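Local coordinates for protein lantibiotic dehydratase (Microbispora corallina, PDB 5EHK) that probably dehydrates serine and threonine residues of the NAI-107 precursor peptide in a tRNA-dependent reaction during lantibiotic biosynthesis, at residues A[527-539]-A[630-642]. Residues are numbered along the deposited sequence; the frame is centred on the assembly and turned at random.
Sequences GPGSHHAGATLGR and EVVPALPNMVSAF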
# COMPACT_ATOMS: atom_id res chain seq x y z
N GLY A 527 -1.07 1.58 29.43
CA GLY A 527 -2.18 2.45 29.08
C GLY A 527 -1.65 3.60 28.25
O GLY A 527 -0.43 3.82 28.21
N PRO A 528 -2.55 4.35 27.58
CA PRO A 528 -2.13 5.53 26.81
C PRO A 528 -1.83 6.75 27.68
O PRO A 528 -2.43 6.95 28.74
CB PRO A 528 -3.34 5.80 25.90
CG PRO A 528 -4.50 5.27 26.66
CD PRO A 528 -3.99 4.07 27.41
N GLY A 529 -0.86 7.55 27.23
CA GLY A 529 -0.59 8.84 27.82
C GLY A 529 -1.46 9.88 27.13
O GLY A 529 -2.35 9.54 26.34
N SER A 530 -1.16 11.15 27.38
CA SER A 530 -1.93 12.22 26.80
C SER A 530 -1.02 13.27 26.17
O SER A 530 0.20 13.24 26.37
CB SER A 530 -2.82 12.84 27.87
OG SER A 530 -2.28 14.06 28.30
N HIS A 531 -1.58 14.17 25.37
CA HIS A 531 -0.76 15.23 24.81
C HIS A 531 -1.14 16.59 25.37
O HIS A 531 -0.71 17.63 24.86
CB HIS A 531 -0.85 15.20 23.30
CG HIS A 531 -0.19 14.00 22.70
ND1 HIS A 531 1.17 13.78 22.80
CD2 HIS A 531 -0.70 12.93 22.05
CE1 HIS A 531 1.47 12.63 22.21
NE2 HIS A 531 0.35 12.10 21.75
N HIS A 532 -1.89 16.58 26.48
CA HIS A 532 -2.34 17.82 27.12
C HIS A 532 -2.18 17.80 28.64
O HIS A 532 -2.77 16.98 29.33
CB HIS A 532 -3.80 18.06 26.80
CG HIS A 532 -4.33 19.32 27.38
ND1 HIS A 532 -4.11 20.55 26.80
CD2 HIS A 532 -5.05 19.55 28.50
CE1 HIS A 532 -4.70 21.49 27.53
NE2 HIS A 532 -5.27 20.91 28.57
N ALA A 533 -1.37 18.70 29.18
CA ALA A 533 -1.26 18.84 30.64
C ALA A 533 -2.62 19.15 31.26
O ALA A 533 -3.20 20.21 30.98
CB ALA A 533 -0.28 19.92 30.99
N GLY A 534 -3.18 18.23 32.05
CA GLY A 534 -4.50 18.47 32.63
C GLY A 534 -5.63 17.57 32.11
O GLY A 534 -6.71 17.49 32.72
N ALA A 535 -5.39 16.89 30.99
CA ALA A 535 -6.43 16.10 30.36
C ALA A 535 -6.90 14.97 31.27
O ALA A 535 -8.10 14.75 31.42
CB ALA A 535 -5.94 15.54 29.04
N THR A 536 -5.94 14.26 31.88
CA THR A 536 -6.29 13.12 32.72
C THR A 536 -6.98 13.58 34.01
O THR A 536 -7.87 12.92 34.52
CB THR A 536 -5.05 12.27 33.08
OG1 THR A 536 -4.44 11.78 31.89
CG2 THR A 536 -5.46 11.07 33.96
N LEU A 537 -6.59 14.75 34.52
CA LEU A 537 -7.12 15.24 35.78
C LEU A 537 -8.55 15.77 35.58
O LEU A 537 -9.33 15.87 36.53
CB LEU A 537 -6.22 16.34 36.35
CG LEU A 537 -4.82 15.99 36.86
CD1 LEU A 537 -3.86 15.49 35.80
CD2 LEU A 537 -4.23 17.19 37.53
N GLY A 538 -8.86 16.08 34.33
CA GLY A 538 -10.06 16.80 33.97
C GLY A 538 -11.38 16.38 34.57
O GLY A 538 -12.06 17.20 35.19
N ARG A 539 -11.75 15.11 34.40
CA ARG A 539 -13.07 14.64 34.82
C ARG A 539 -13.16 14.38 36.34
O ARG A 539 -14.19 13.94 36.86
CB ARG A 539 -13.44 13.38 34.04
CG ARG A 539 -12.62 12.18 34.44
CD ARG A 539 -13.39 10.92 34.18
NE ARG A 539 -12.62 9.71 34.43
CZ ARG A 539 -13.09 8.68 35.12
NH1 ARG A 539 -14.31 8.73 35.65
NH2 ARG A 539 -12.34 7.60 35.31
N GLU A 630 -3.89 32.22 14.43
CA GLU A 630 -4.06 30.78 14.53
C GLU A 630 -4.84 30.42 15.80
O GLU A 630 -4.98 31.21 16.72
CB GLU A 630 -2.73 30.05 14.45
CG GLU A 630 -2.11 30.17 13.05
CD GLU A 630 -1.22 29.00 12.68
OE1 GLU A 630 -1.40 27.89 13.24
OE2 GLU A 630 -0.33 29.19 11.81
N VAL A 631 -5.38 29.22 15.81
CA VAL A 631 -6.07 28.73 16.97
C VAL A 631 -5.37 27.44 17.26
O VAL A 631 -5.02 26.71 16.34
CB VAL A 631 -7.56 28.53 16.70
CG1 VAL A 631 -8.24 27.79 17.87
CG2 VAL A 631 -8.23 29.87 16.43
N VAL A 632 -5.08 27.21 18.53
CA VAL A 632 -4.51 25.95 18.96
C VAL A 632 -5.48 25.28 19.91
O VAL A 632 -5.45 25.50 21.13
CB VAL A 632 -3.15 26.15 19.59
CG1 VAL A 632 -2.59 24.82 20.08
CG2 VAL A 632 -2.23 26.83 18.57
N PRO A 633 -6.34 24.42 19.36
CA PRO A 633 -7.33 23.75 20.21
C PRO A 633 -6.70 22.64 21.03
O PRO A 633 -5.74 22.00 20.59
CB PRO A 633 -8.35 23.18 19.23
CG PRO A 633 -7.73 23.28 17.90
CD PRO A 633 -6.60 24.23 17.93
N ALA A 634 -7.25 22.41 22.21
CA ALA A 634 -6.85 21.28 23.02
C ALA A 634 -8.10 20.49 23.37
O ALA A 634 -9.22 21.02 23.32
CB ALA A 634 -6.15 21.74 24.27
N LEU A 635 -7.91 19.22 23.67
CA LEU A 635 -9.00 18.40 24.13
C LEU A 635 -8.73 18.05 25.61
O LEU A 635 -7.94 17.16 25.91
CB LEU A 635 -9.18 17.17 23.23
CG LEU A 635 -10.35 16.24 23.57
CD1 LEU A 635 -11.64 17.01 23.80
CD2 LEU A 635 -10.53 15.16 22.50
N PRO A 636 -9.37 18.78 26.53
CA PRO A 636 -9.02 18.72 27.96
C PRO A 636 -9.61 17.54 28.71
O PRO A 636 -9.84 17.66 29.91
CB PRO A 636 -9.65 20.00 28.52
CG PRO A 636 -9.94 20.85 27.34
CD PRO A 636 -10.28 19.90 26.25
N ASN A 637 -9.81 16.41 28.04
CA ASN A 637 -10.19 15.18 28.71
C ASN A 637 -9.52 13.98 28.03
O ASN A 637 -8.72 14.14 27.12
CB ASN A 637 -11.70 15.02 28.68
CG ASN A 637 -12.25 14.90 27.26
OD1 ASN A 637 -11.85 14.01 26.49
ND2 ASN A 637 -13.14 15.82 26.90
N MET A 638 -9.88 12.78 28.46
CA MET A 638 -9.29 11.59 27.90
C MET A 638 -10.29 10.78 27.08
O MET A 638 -10.10 9.59 26.84
CB MET A 638 -8.67 10.75 29.01
CG MET A 638 -7.47 11.39 29.63
SD MET A 638 -6.08 11.53 28.47
CE MET A 638 -5.70 9.82 28.15
N VAL A 639 -11.36 11.43 26.62
CA VAL A 639 -12.20 10.75 25.64
C VAL A 639 -11.49 10.66 24.29
O VAL A 639 -10.89 11.63 23.82
CB VAL A 639 -13.56 11.43 25.53
CG1 VAL A 639 -14.45 10.69 24.54
CG2 VAL A 639 -14.18 11.48 26.91
N SER A 640 -11.55 9.49 23.69
CA SER A 640 -10.84 9.21 22.45
C SER A 640 -11.48 9.89 21.25
O SER A 640 -12.55 9.45 20.80
CB SER A 640 -10.86 7.71 22.20
OG SER A 640 -10.32 7.43 20.92
N ALA A 641 -10.84 10.92 20.70
CA ALA A 641 -11.40 11.58 19.52
C ALA A 641 -11.58 10.59 18.34
O ALA A 641 -12.58 10.65 17.61
CB ALA A 641 -10.55 12.77 19.11
N PHE A 642 -10.63 9.68 18.20
CA PHE A 642 -10.63 8.67 17.14
C PHE A 642 -11.91 7.85 17.17
O PHE A 642 -12.60 7.69 16.15
CB PHE A 642 -9.39 7.79 17.31
CG PHE A 642 -9.34 6.59 16.41
CD1 PHE A 642 -8.97 6.73 15.07
CD2 PHE A 642 -9.62 5.32 16.91
CE1 PHE A 642 -8.89 5.61 14.23
CE2 PHE A 642 -9.55 4.19 16.08
CZ PHE A 642 -9.18 4.34 14.74
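Met638 against Ser530 and Thr536, and His532 against Ala634, carry this loop-to-loop contact inside the lantibiotic dehydratase N-terminal region, between the turn-rich loop that follows strand 521-524 and the segment leaving strand 629-634. The first loop reverses through a type II beta turn from His532 to Ala535, closed by Ala535 N to His532 O, and Gly534 has the positive phi of its third position. Met638 lies across Ser530, Ala535 and Thr536. Met638 CG is set beside its own backbone N (chi1 -69°), and bends at chi2 and chi3 curl the thioether, bringing SD to 3.6 Å from Ser530 CB while CE reaches Gly529 O at 3.8 Å. Thr536 runs obliquely to this chain, with OG1 3.8 Å from Met638 CG; that hydroxyl and Ser530 OG both hydrogen-bond to Glu502 OE1, so one carboxylate oxygen ties together two residues that both touch the sulfur. Ser530 OG also accepts from His532 N in an ST turn (3.1 Å). At the other end the imidazole of His532, whose CG stands anti to the backbone N (chi1 -178°), meets the Ala634 methyl obliquely, ND1 to CB 3.5 Å. CD2 of the same ring approaches Pro636 CA, and NE2 is hydrogen-bonded to Gln555. Strand 566-572 backs the second segment, with Asp569 touching both Ala634 and Pro636. No conventional hydrogen bond joins the two segments, which meet mainly by van der Waals packing. Asn637 turns its amide back on its own chain, OD1 accepting from Val639 N in an Asx turn, with the donor tilted 29° from the carbonyl plane. Across the middle runs a weak CA-H...O contact, Asn637 CA lying 3.4 Å from Ala535 O.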